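Local coordinates for methanol--corrinoid protein co-methyltransferase (PDB 2I2X) that transfers the methyl group of methanol to the cob(I)amide carried by its partner corrinoid protein MtaC, as a zinc-dependent enzyme of methanogenesis, at residues D31-I34 against G35-Y38; M356-S359 against D360-D364; Y376-G379 against Q380-K384; A431-D435 against M436-M440; K452-P456 against E457-F461. All blocks are in the same frame, centred on the assembly; numbering follows the deposited sequence.

Contact 1: D31-I34 against G35-Y38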
# COMPACT_ATOMS: atom_id res chain seq x y z
N ASP A 31 8.69 -8.72 -25.70
CA ASP A 31 10.08 -9.03 -25.36
C ASP A 31 10.25 -9.53 -23.90
O ASP A 31 11.34 -9.47 -23.33
CB ASP A 31 10.94 -7.79 -25.66
CG ASP A 31 12.40 -8.09 -25.67
OD1 ASP A 31 12.78 -9.16 -26.21
OD2 ASP A 31 13.19 -7.26 -25.14
N LEU A 32 9.17 -10.05 -23.31
CA LEU A 32 9.21 -10.57 -21.94
C LEU A 32 9.50 -12.08 -21.86
O LEU A 32 9.08 -12.87 -22.74
CB LEU A 32 7.89 -10.28 -21.20
CG LEU A 32 8.00 -10.44 -19.67
CD1 LEU A 32 8.86 -9.32 -19.05
CD2 LEU A 32 6.64 -10.54 -18.96
N GLU A 33 10.21 -12.49 -20.82
CA GLU A 33 10.42 -13.91 -20.59
C GLU A 33 10.24 -14.25 -19.13
O GLU A 33 10.68 -13.50 -18.24
CB GLU A 33 11.77 -14.37 -21.10
CG GLU A 33 11.93 -14.28 -22.64
CD GLU A 33 13.30 -14.75 -23.08
OE1 GLU A 33 14.13 -15.02 -22.19
OE2 GLU A 33 13.55 -14.87 -24.31
N ILE A 34 9.56 -15.37 -18.89
CA ILE A 34 9.12 -15.74 -17.56
C ILE A 34 9.74 -17.05 -17.14
O ILE A 34 9.64 -18.03 -17.88
CB ILE A 34 7.58 -15.82 -17.49
CG1 ILE A 34 6.98 -14.58 -18.14
CG2 ILE A 34 7.11 -16.00 -16.05
CD1 ILE A 34 5.52 -14.67 -18.40
N GLY A 35 10.39 -17.05 -15.98
CA GLY A 35 11.15 -18.19 -15.49
C GLY A 35 12.48 -18.29 -16.19
O GLY A 35 13.13 -19.33 -16.18
N ALA A 36 12.91 -17.18 -16.79
CA ALA A 36 14.14 -17.11 -17.59
C ALA A 36 15.39 -16.53 -16.89
O ALA A 36 16.33 -16.09 -17.55
CB ALA A 36 13.85 -16.31 -18.90
N GLY A 37 15.43 -16.52 -15.57
CA GLY A 37 16.60 -15.90 -14.93
C GLY A 37 16.29 -14.51 -14.35
O GLY A 37 17.19 -13.78 -14.07
N TYR A 38 15.00 -14.15 -14.20
CA TYR A 38 14.62 -12.94 -13.48
C TYR A 38 13.15 -12.94 -13.02
O TYR A 38 12.28 -13.34 -13.79
CB TYR A 38 14.93 -11.66 -14.27
CG TYR A 38 14.23 -11.51 -15.61
CD1 TYR A 38 14.83 -11.96 -16.79
CD2 TYR A 38 12.99 -10.90 -15.69
CE1 TYR A 38 14.19 -11.80 -18.03
CE2 TYR A 38 12.34 -10.73 -16.92
CZ TYR A 38 12.94 -11.18 -18.09
OH TYR A 38 12.29 -10.95 -19.30
O HOH W 1 13.72 -11.10 -21.54
O HOH W 2 12.41 -14.48 -16.52
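Tyr-38 holds its CG between its own backbone N and carbonyl carbon (chi1 60°), which folds the ring back along the chain toward Glu-33, and Glu-33 sets CG opposite its carbonyl carbon (chi1 -65°), putting the carboxylate by Ala-36. The backbone N-H of Glu-33 then bonds the phenol oxygen, N to Tyr-38 OH 3.0 Å, with an angle of 150° at the hydrogen. The same OH meets a water at 2.7 Å, and that water reaches back weakly to the carbonyl of Asp-31. Leu-32 crosses the ring at a slant; its CD1 comes to the ring edge, 3.8 Å from Tyr-38 OH. Next to this, Ala-36 CB sits 3.6 Å from Glu-33 CB, with the carboxylate passing beside the same methyl.

A second water lies over the centre of one face of the Tyr-38 ring. It accepts from Ala-36 N at 2.8 Å and has Glu-33 O and Tyr-38 O as acceptors, although more acceptors surround it than it has protons to give. The corner itself turns at Gly-35, where positive phi suits glycine and a CB would run into Ile-34 O.

Strand 32-33 pairs antiparallel with strand 25-28 as a beta-hairpin, and Ile-34 and Gly-35 extend the backbone bonding to Val-26 and Ser-22. The hairpin lies across the end of the TIM barrel where its strands begin: Leu-32 packs on Ile-40, Ala-80 and Ala-121, of strands 40-43, 80-86 and 119-126, while Ile-34 rests on Ile-40, Pro-265 and Pro-283.

Contact 2: M356-S359 against D360-D364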
# COMPACT_ATOMS: atom_id res chain seq x y z
N MET A 356 13.89 -16.38 3.03
CA MET A 356 12.46 -16.12 2.82
C MET A 356 11.65 -17.27 3.37
O MET A 356 10.66 -17.05 4.05
CB MET A 356 12.14 -15.91 1.33
CG MET A 356 12.98 -14.85 0.72
SD MET A 356 12.79 -14.64 -1.05
CE MET A 356 12.93 -16.29 -1.57
N MET A 357 12.10 -18.50 3.12
CA MET A 357 11.38 -19.67 3.55
C MET A 357 11.39 -19.71 5.07
O MET A 357 10.33 -19.79 5.70
CB MET A 357 11.97 -20.94 2.91
CG MET A 357 11.37 -22.26 3.38
SD MET A 357 11.85 -22.80 5.05
CE MET A 357 13.63 -23.07 4.85
N LEU A 358 12.57 -19.65 5.66
CA LEU A 358 12.72 -19.80 7.13
C LEU A 358 11.94 -18.74 7.95
O LEU A 358 11.42 -19.03 9.05
CB LEU A 358 14.21 -19.83 7.55
CG LEU A 358 14.49 -20.07 9.04
CD1 LEU A 358 13.84 -21.39 9.52
CD2 LEU A 358 16.00 -20.08 9.34
N SER A 359 11.88 -17.54 7.39
CA SER A 359 11.06 -16.43 7.92
C SER A 359 9.68 -16.88 8.41
O SER A 359 9.22 -16.49 9.50
CB SER A 359 10.87 -15.39 6.80
OG SER A 359 9.85 -14.45 7.12
N ASP A 360 9.02 -17.69 7.61
CA ASP A 360 7.63 -18.01 7.86
C ASP A 360 7.39 -19.48 8.15
O ASP A 360 6.29 -19.82 8.56
CB ASP A 360 6.78 -17.58 6.67
CG ASP A 360 6.81 -16.07 6.44
OD1 ASP A 360 7.00 -15.35 7.42
OD2 ASP A 360 6.61 -15.61 5.29
N ARG A 361 8.40 -20.34 7.97
CA ARG A 361 8.23 -21.77 8.20
C ARG A 361 7.47 -22.09 9.50
O ARG A 361 6.68 -23.07 9.52
CB ARG A 361 9.58 -22.57 8.12
CG ARG A 361 9.46 -24.02 8.72
CD ARG A 361 10.75 -24.89 8.69
NE ARG A 361 10.95 -25.18 7.30
CZ ARG A 361 11.00 -26.36 6.71
NH1 ARG A 361 10.94 -27.50 7.39
NH2 ARG A 361 11.16 -26.36 5.40
N TYR A 362 7.69 -21.31 10.56
CA TYR A 362 7.11 -21.65 11.87
C TYR A 362 5.90 -20.79 12.27
O TYR A 362 5.30 -20.98 13.35
CB TYR A 362 8.18 -21.69 12.99
CG TYR A 362 9.24 -22.76 12.74
CD1 TYR A 362 8.94 -24.13 12.86
CD2 TYR A 362 10.53 -22.40 12.33
CE1 TYR A 362 9.91 -25.11 12.60
CE2 TYR A 362 11.50 -23.37 12.06
CZ TYR A 362 11.20 -24.72 12.22
OH TYR A 362 12.17 -25.66 11.95
N ARG A 363 5.55 -19.86 11.38
CA ARG A 363 4.46 -18.98 11.65
C ARG A 363 3.11 -19.70 11.79
O ARG A 363 2.29 -19.26 12.60
CB ARG A 363 4.36 -17.91 10.57
CG ARG A 363 3.81 -16.54 11.06
CD ARG A 363 3.95 -15.50 9.93
NE ARG A 363 5.35 -15.12 9.86
CZ ARG A 363 5.93 -14.23 10.67
NH1 ARG A 363 5.24 -13.61 11.63
NH2 ARG A 363 7.21 -14.00 10.54
N ASP A 364 2.88 -20.78 11.03
CA ASP A 364 1.56 -21.41 10.92
C ASP A 364 1.68 -22.72 10.13
O ASP A 364 2.56 -22.83 9.28
CB ASP A 364 0.62 -20.49 10.15
CG ASP A 364 -0.85 -20.80 10.39
OD1 ASP A 364 -1.44 -21.48 9.52
OD2 ASP A 364 -1.42 -20.38 11.43
O HOH W 3 9.55 -19.14 10.94
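Met-357 meets Arg-361 one turn further along, at the C-terminal end of helix 349-361, where the regular helical bonding runs out. The firm part is the backbone: Met-357 O accepts both Arg-361 N, at 3.0 Å, and Asp-360 N, at 3.1 Å, the second from above the carbonyl plane. The looser part follows at once. Leu-358 O and Tyr-362 N are joined by a water, 2.7 Å from the carbonyl and 2.9 Å from the amide, and Leu-358 CD1 merely brushes Tyr-362 CE2. This loose side does not face open solvent; Leu-358 packs on Thr-346 of the second subunit and on Phe-4 of the corrinoid subunit MtaC.

Polar side chains brace the end. Asp-360 OD1 receives Arg-363 NE in a salt bridge of 3.0 Å, met 44° out of the carboxylate plane, while OD2 takes the backbone N of Asn-301 and of Leu-302. With an alanine in place of Asp-360, the Arg-363 guanidinium would probably lose this charge partner, and the amides of Asn-301 and Leu-302 their shared acceptor.

Arg-361 and Met-357 run side by side. The guanidinium, salt-bridged to Asp-373, turns its edge to the sulfur, and NE points a weak bond at Met-357 SD over 3.4 Å; behind it Arg-361 CG stands 3.8 Å above the centre of the Tyr-362 ring.

Contact 3: Y376-G379 against Q380-K384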
# COMPACT_ATOMS: atom_id res chain seq x y z
N TYR A 376 7.69 -29.84 -2.15
CA TYR A 376 8.27 -30.83 -3.05
C TYR A 376 7.81 -32.23 -2.63
O TYR A 376 7.42 -33.05 -3.46
CB TYR A 376 9.81 -30.74 -3.03
CG TYR A 376 10.48 -31.67 -4.00
CD1 TYR A 376 10.86 -32.98 -3.62
CD2 TYR A 376 10.73 -31.26 -5.32
CE1 TYR A 376 11.46 -33.87 -4.56
CE2 TYR A 376 11.34 -32.11 -6.25
CZ TYR A 376 11.70 -33.40 -5.89
OH TYR A 376 12.29 -34.20 -6.85
N ARG A 377 7.86 -32.48 -1.33
CA ARG A 377 7.46 -33.76 -0.77
C ARG A 377 5.97 -34.04 -1.10
O ARG A 377 5.63 -35.15 -1.53
CB ARG A 377 7.74 -33.78 0.74
CG ARG A 377 7.32 -35.02 1.48
CD ARG A 377 7.65 -34.93 2.97
NE ARG A 377 6.93 -35.94 3.76
CZ ARG A 377 7.10 -36.13 5.08
NH1 ARG A 377 7.95 -35.39 5.78
NH2 ARG A 377 6.39 -37.07 5.71
N VAL A 378 5.12 -33.03 -0.94
CA VAL A 378 3.72 -33.17 -1.29
C VAL A 378 3.61 -33.42 -2.78
O VAL A 378 2.85 -34.26 -3.20
CB VAL A 378 2.87 -31.96 -0.88
CG1 VAL A 378 1.47 -32.03 -1.51
CG2 VAL A 378 2.80 -31.86 0.64
N GLY A 379 4.42 -32.71 -3.56
CA GLY A 379 4.64 -33.03 -4.97
C GLY A 379 4.88 -34.52 -5.26
O GLY A 379 4.24 -35.08 -6.17
N GLN A 380 5.78 -35.16 -4.49
CA GLN A 380 6.14 -36.57 -4.71
C GLN A 380 4.96 -37.52 -4.43
O GLN A 380 4.81 -38.58 -5.07
CB GLN A 380 7.34 -37.01 -3.85
CG GLN A 380 8.69 -36.50 -4.31
CD GLN A 380 9.78 -36.68 -3.25
OE1 GLN A 380 9.60 -36.34 -2.08
NE2 GLN A 380 10.93 -37.19 -3.68
N SER A 381 4.12 -37.12 -3.47
CA SER A 381 3.04 -37.96 -3.03
C SER A 381 1.94 -37.93 -4.08
O SER A 381 1.17 -38.89 -4.22
CB SER A 381 2.52 -37.52 -1.66
OG SER A 381 1.68 -36.40 -1.78
N ILE A 382 1.89 -36.84 -4.84
CA ILE A 382 0.94 -36.74 -5.94
C ILE A 382 1.34 -37.60 -7.14
O ILE A 382 0.50 -38.34 -7.67
CB ILE A 382 0.76 -35.26 -6.37
CG1 ILE A 382 0.14 -34.46 -5.20
CG2 ILE A 382 -0.04 -35.15 -7.72
CD1 ILE A 382 0.26 -32.98 -5.33
N VAL A 383 2.59 -37.51 -7.58
CA VAL A 383 2.96 -38.11 -8.86
C VAL A 383 3.00 -39.63 -8.73
O VAL A 383 2.78 -40.34 -9.72
CB VAL A 383 4.29 -37.54 -9.44
CG1 VAL A 383 4.18 -36.05 -9.67
CG2 VAL A 383 5.48 -37.86 -8.53
N LYS A 384 3.24 -40.13 -7.52
CA LYS A 384 3.28 -41.58 -7.30
C LYS A 384 1.96 -42.29 -7.64
O LYS A 384 1.95 -43.50 -7.80
CB LYS A 384 3.84 -41.96 -5.90
CG LYS A 384 2.90 -41.70 -4.72
CD LYS A 384 3.50 -42.11 -3.39
CE LYS A 384 2.37 -42.31 -2.40
NZ LYS A 384 2.56 -41.67 -1.06
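Tyr-376 offers its ring edge to the amide of Gln-380, four residues on: Gln-380 NE2 lies near the ring plane, 3.5 Å from Tyr-376 CE1. The two planes are turned 56° from each other and the side chains cross at a slant, so this is an edge contact rather than a stack. The tyrosine side chain also touches Met-9, Ala-14 and Ala-278, and its hydroxyl bonds the carbonyl of Tyr-11. The amide oxygen of Gln-380 turns to Arg-377, with OE1 3.6 Å from its CA. The guanidinium of Arg-377 points off to Glu-399 and Glu-406 of helix 389-409, with a salt bridge to each.

These are successive turns of helix 372-383, an alpha-helix whose carbonyls each pair with the amide four places later: Tyr-376 O takes Gln-380 N at 2.9 Å, and Gly-379 O takes Val-383 N at 3.3 Å. Val-378 O does double duty. Besides Ile-382 N it accepts the hydroxyl of Ser-381 at 2.8 Å, in the carbonyl plane and on a lone pair. The serine reaches it because OG sits between backbone N and carbonyl carbon (chi1 79°), folded back against the helix. With an alanine at Ser-381, Val-378 O would probably lose this second bond and keep the helical amides alone as donors.

On the buried flank Val-378 CG1 lies 4.1 Å from Ile-382 CD1, and both residues press on Ile-275 of helix 273-280. Ile-382 also touches Ala-251 and Pro-252 of helix 240-259, while Ser-381 O takes the side-chain amide ND2 of Asn-395.

Contact 4: A431-D435 against M436-M440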
# COMPACT_ATOMS: atom_id res chain seq x y z
N ALA A 431 -9.53 -43.45 6.71
CA ALA A 431 -10.64 -44.42 6.71
C ALA A 431 -11.27 -44.56 5.33
O ALA A 431 -12.07 -45.46 5.13
CB ALA A 431 -11.72 -44.03 7.76
N LEU A 432 -10.92 -43.68 4.40
CA LEU A 432 -11.49 -43.70 3.06
C LEU A 432 -10.96 -44.88 2.25
O LEU A 432 -9.88 -45.38 2.53
CB LEU A 432 -11.21 -42.39 2.32
CG LEU A 432 -11.91 -41.16 2.92
CD1 LEU A 432 -11.33 -39.81 2.35
CD2 LEU A 432 -13.45 -41.24 2.81
N PRO A 433 -11.72 -45.34 1.25
CA PRO A 433 -11.25 -46.45 0.40
C PRO A 433 -10.23 -45.99 -0.63
O PRO A 433 -10.28 -44.84 -1.09
CB PRO A 433 -12.51 -46.88 -0.32
CG PRO A 433 -13.30 -45.59 -0.45
CD PRO A 433 -13.06 -44.86 0.84
N ASP A 434 -9.32 -46.88 -1.04
CA ASP A 434 -8.38 -46.50 -2.10
C ASP A 434 -9.01 -46.40 -3.48
O ASP A 434 -8.51 -45.65 -4.31
CB ASP A 434 -7.15 -47.41 -2.15
CG ASP A 434 -5.96 -46.82 -1.39
OD1 ASP A 434 -6.14 -45.82 -0.65
OD2 ASP A 434 -4.84 -47.36 -1.53
N ASP A 435 -10.10 -47.13 -3.69
CA ASP A 435 -10.80 -47.18 -4.98
C ASP A 435 -11.62 -45.92 -5.26
O ASP A 435 -12.59 -45.62 -4.54
CB ASP A 435 -11.70 -48.41 -5.03
CG ASP A 435 -12.59 -48.44 -6.26
OD1 ASP A 435 -12.07 -48.83 -7.34
OD2 ASP A 435 -13.79 -48.08 -6.15
N MET A 436 -11.28 -45.24 -6.36
CA MET A 436 -11.96 -44.00 -6.74
C MET A 436 -13.47 -44.13 -6.93
O MET A 436 -14.22 -43.37 -6.32
CB MET A 436 -11.31 -43.38 -7.99
CG MET A 436 -11.92 -42.05 -8.42
SD MET A 436 -11.06 -41.24 -9.79
CE MET A 436 -12.30 -40.19 -10.54
N ASP A 437 -13.92 -45.05 -7.79
CA ASP A 437 -15.38 -45.23 -8.06
C ASP A 437 -16.23 -45.35 -6.79
O ASP A 437 -17.23 -44.68 -6.66
CB ASP A 437 -15.65 -46.43 -8.98
CG ASP A 437 -14.94 -46.31 -10.32
OD1 ASP A 437 -14.72 -45.16 -10.77
OD2 ASP A 437 -14.58 -47.35 -10.91
N LYS A 438 -15.81 -46.19 -5.86
CA LYS A 438 -16.44 -46.26 -4.54
C LYS A 438 -16.66 -44.86 -3.93
O LYS A 438 -17.79 -44.50 -3.54
CB LYS A 438 -15.51 -47.05 -3.64
CG LYS A 438 -16.06 -47.68 -2.38
CD LYS A 438 -17.51 -47.49 -2.08
CE LYS A 438 -17.75 -48.15 -0.72
NZ LYS A 438 -18.92 -47.59 0.01
N PHE A 439 -15.57 -44.10 -3.80
CA PHE A 439 -15.61 -42.78 -3.20
C PHE A 439 -16.50 -41.87 -4.03
O PHE A 439 -17.37 -41.17 -3.49
CB PHE A 439 -14.19 -42.20 -3.10
CG PHE A 439 -14.13 -40.84 -2.44
CD1 PHE A 439 -14.18 -40.73 -1.04
CD2 PHE A 439 -14.01 -39.68 -3.21
CE1 PHE A 439 -14.11 -39.49 -0.41
CE2 PHE A 439 -13.92 -38.44 -2.61
CZ PHE A 439 -13.98 -38.34 -1.19
N MET A 440 -16.30 -41.88 -5.34
CA MET A 440 -17.11 -41.05 -6.19
C MET A 440 -18.58 -41.35 -5.94
O MET A 440 -19.37 -40.41 -5.69
CB MET A 440 -16.74 -41.21 -7.67
CG MET A 440 -15.34 -40.67 -7.97
SD MET A 440 -15.08 -38.91 -7.45
CE MET A 440 -15.85 -38.15 -8.88
O HOH W 4 -8.66 -45.88 -7.28
O HOH W 5 -11.71 -46.84 -9.43
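Leu-432 crosses Phe-439 at a slant, and both its methyls converge on Phe-439 CE1, CD2 at the ring edge, 3.7 Å away, and CD1 on the same side but raised well out of the ring plane. Pro-433 and Lys-438 stand at about a right angle, the proline CG touching the lysine chain at Lys-438 CG, 4.0 Å away; the lysine then runs off to a salt bridge with Asp-442. The Asp-435 side chain also crosses that of Lys-438 at nearly a right angle.

With its CG anti to the backbone N (chi1 173°), Asp-435 folds its carboxylate over the first turn of helix 436-450. It is the N-cap residue: OD2 takes Lys-438 N at 2.8 Å, almost straight at 168°. The other oxygen, OD1, holds a water at 2.9 Å that also accepts from Asp-437 N. A second water links Asp-434 O to Met-436 N, at 2.8 Å from the amide, so the opening N-H groups of the helix find acceptors. The negative cap probably also suits the positive end of the helix dipole. Phe-439 stacks its ring on Tyr-390 of helix 389-409 and touches Tyr-186 of helix 181-210, while Asp-434 is salt-bridged to Lys-394.

Contact 5: K452-P456 against E457-F461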
# COMPACT_ATOMS: atom_id res chain seq x y z
N LYS A 452 -28.59 -29.13 -1.60
CA LYS A 452 -29.62 -29.03 -2.64
C LYS A 452 -29.21 -28.32 -3.92
O LYS A 452 -29.75 -28.63 -4.98
CB LYS A 452 -30.94 -28.46 -2.09
CG LYS A 452 -31.74 -29.50 -1.26
CD LYS A 452 -32.24 -30.67 -2.15
CE LYS A 452 -32.90 -31.80 -1.35
NZ LYS A 452 -31.97 -32.95 -1.20
N VAL A 453 -28.25 -27.40 -3.84
CA VAL A 453 -27.77 -26.66 -5.00
C VAL A 453 -26.81 -27.47 -5.88
O VAL A 453 -26.46 -27.00 -6.97
CB VAL A 453 -27.09 -25.27 -4.64
CG1 VAL A 453 -28.12 -24.25 -4.10
CG2 VAL A 453 -25.94 -25.45 -3.66
N PHE A 454 -26.39 -28.66 -5.42
CA PHE A 454 -25.45 -29.53 -6.13
C PHE A 454 -26.11 -30.16 -7.35
O PHE A 454 -27.10 -30.87 -7.23
CB PHE A 454 -24.88 -30.60 -5.16
CG PHE A 454 -23.98 -31.66 -5.81
CD1 PHE A 454 -22.97 -31.32 -6.70
CD2 PHE A 454 -24.11 -33.00 -5.46
CE1 PHE A 454 -22.15 -32.29 -7.27
CE2 PHE A 454 -23.29 -33.98 -6.03
CZ PHE A 454 -22.31 -33.63 -6.94
N LYS A 455 -25.58 -29.88 -8.54
CA LYS A 455 -26.16 -30.41 -9.77
C LYS A 455 -25.12 -31.31 -10.40
O LYS A 455 -24.19 -30.82 -11.03
CB LYS A 455 -26.55 -29.31 -10.76
CG LYS A 455 -27.63 -28.34 -10.28
CD LYS A 455 -28.92 -29.05 -9.96
CE LYS A 455 -30.00 -28.07 -9.57
NZ LYS A 455 -30.95 -28.66 -8.56
N PRO A 456 -25.28 -32.63 -10.24
CA PRO A 456 -24.31 -33.59 -10.77
C PRO A 456 -24.03 -33.43 -12.27
O PRO A 456 -22.94 -33.78 -12.75
CB PRO A 456 -24.95 -34.94 -10.43
CG PRO A 456 -25.76 -34.65 -9.21
CD PRO A 456 -26.36 -33.31 -9.49
N GLU A 457 -24.98 -32.91 -13.03
CA GLU A 457 -24.71 -32.75 -14.45
C GLU A 457 -23.60 -31.73 -14.76
O GLU A 457 -22.97 -31.80 -15.82
CB GLU A 457 -25.99 -32.48 -15.26
CG GLU A 457 -26.67 -31.13 -15.02
CD GLU A 457 -27.72 -31.14 -13.89
OE1 GLU A 457 -27.67 -32.02 -12.97
OE2 GLU A 457 -28.59 -30.22 -13.92
N ASN A 458 -23.36 -30.80 -13.83
CA ASN A 458 -22.25 -29.86 -13.96
C ASN A 458 -20.90 -30.58 -14.14
O ASN A 458 -19.96 -30.03 -14.68
CB ASN A 458 -22.22 -28.92 -12.76
CG ASN A 458 -23.19 -27.76 -12.90
OD1 ASN A 458 -23.40 -27.24 -14.00
ND2 ASN A 458 -23.80 -27.34 -11.78
N TYR A 459 -20.85 -31.84 -13.73
CA TYR A 459 -19.63 -32.64 -13.76
C TYR A 459 -19.74 -33.85 -14.69
O TYR A 459 -18.95 -34.80 -14.59
CB TYR A 459 -19.29 -33.05 -12.33
CG TYR A 459 -19.26 -31.83 -11.48
CD1 TYR A 459 -18.16 -30.96 -11.51
CD2 TYR A 459 -20.37 -31.47 -10.70
CE1 TYR A 459 -18.13 -29.81 -10.77
CE2 TYR A 459 -20.34 -30.30 -9.94
CZ TYR A 459 -19.20 -29.48 -9.99
OH TYR A 459 -19.14 -28.32 -9.25
N GLY A 460 -20.71 -33.77 -15.60
CA GLY A 460 -20.99 -34.85 -16.55
C GLY A 460 -21.55 -36.13 -15.92
O GLY A 460 -21.52 -37.17 -16.54
N PHE A 461 -22.03 -36.07 -14.68
CA PHE A 461 -22.67 -37.23 -14.05
C PHE A 461 -24.19 -37.23 -14.27
O PHE A 461 -24.93 -38.00 -13.65
CB PHE A 461 -22.38 -37.30 -12.53
CG PHE A 461 -20.93 -37.27 -12.18
CD1 PHE A 461 -20.48 -36.47 -11.13
CD2 PHE A 461 -20.01 -38.04 -12.88
CE1 PHE A 461 -19.15 -36.43 -10.78
CE2 PHE A 461 -18.67 -38.01 -12.55
CZ PHE A 461 -18.23 -37.20 -11.49
OXT PHE A 461 -24.72 -36.46 -15.07
O HOH W 6 -23.68 -27.80 -8.90
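Tyr-459 reaches back to Phe-454 and the backbone between them, and its side chain can be followed outward. CB starts 3.7 Å from Pro-456 O. Along the ring, CD2 passes Lys-455 O at 3.9 Å, and CE2 then comes to the edge of the Phe-454 ring, in its plane, 3.8 Å from Phe-454 CE1. One face of the tyrosine ring carries Asn-458 CB toward its rim. At the tip, OH is hydrogen-bonded to Glu-170 and to the backbone N of Gly-168.

Behind the ring the chain folds into a short 3-10 turn. Lys-455 O accepts Asn-458 N. Pro-456 O is gripped twice, by Tyr-459 N at 3.0 Å and Phe-461 N at 3.1 Å, which arrive from opposite faces of the carbonyl plane. Phe-461, the last residue, lays its ring over the carbonyl oxygen of Tyr-459. A water ties Lys-455 N to Asn-458 ND2, 2.9 Å from the latter, and the same amide group bonds Leu-136 and Leu-138 of a neighbouring loop. Glu-457 runs alongside Lys-455, its carboxylate against the aliphatic chain, with OE1 3.7 Å from Lys-455 CB; the lysine tip makes a cation-pi contact with Phe-135 instead.

Backbone bonds thus curl the C-terminal tail, and aromatic and proline carbons press it on helices 181-210 and 436-450. Because the buried phenol of Tyr-459 and amide of Asn-458 find their polar partners in the body of the protein, at Glu-170 of helix 169-176, Gly-168, Leu-136 and Leu-138, the tail is probably held in place and not free to fray.

In the fold
The five contacts follow one another along the chain; none nests in or crosses another, since each joins two consecutive segments. Contact 1 turns the corner after the N-terminal hairpin, just before the first barrel strand, 40-43. The chain then builds the barrel before contact 2 ends helix 349-361 at the subunit interfaces, and contact 3 lies on the next long helix, 372-383; their nearest atoms are about 9 Å apart. Contact 4 closes the loop from helix 416-430 into helix 436-450, and contact 5 folds the C-terminal tail. These last two touch, Met-440 CE meeting Phe-461 CZ at 3.7 Å, on the far side of the chain's centre from contact 1.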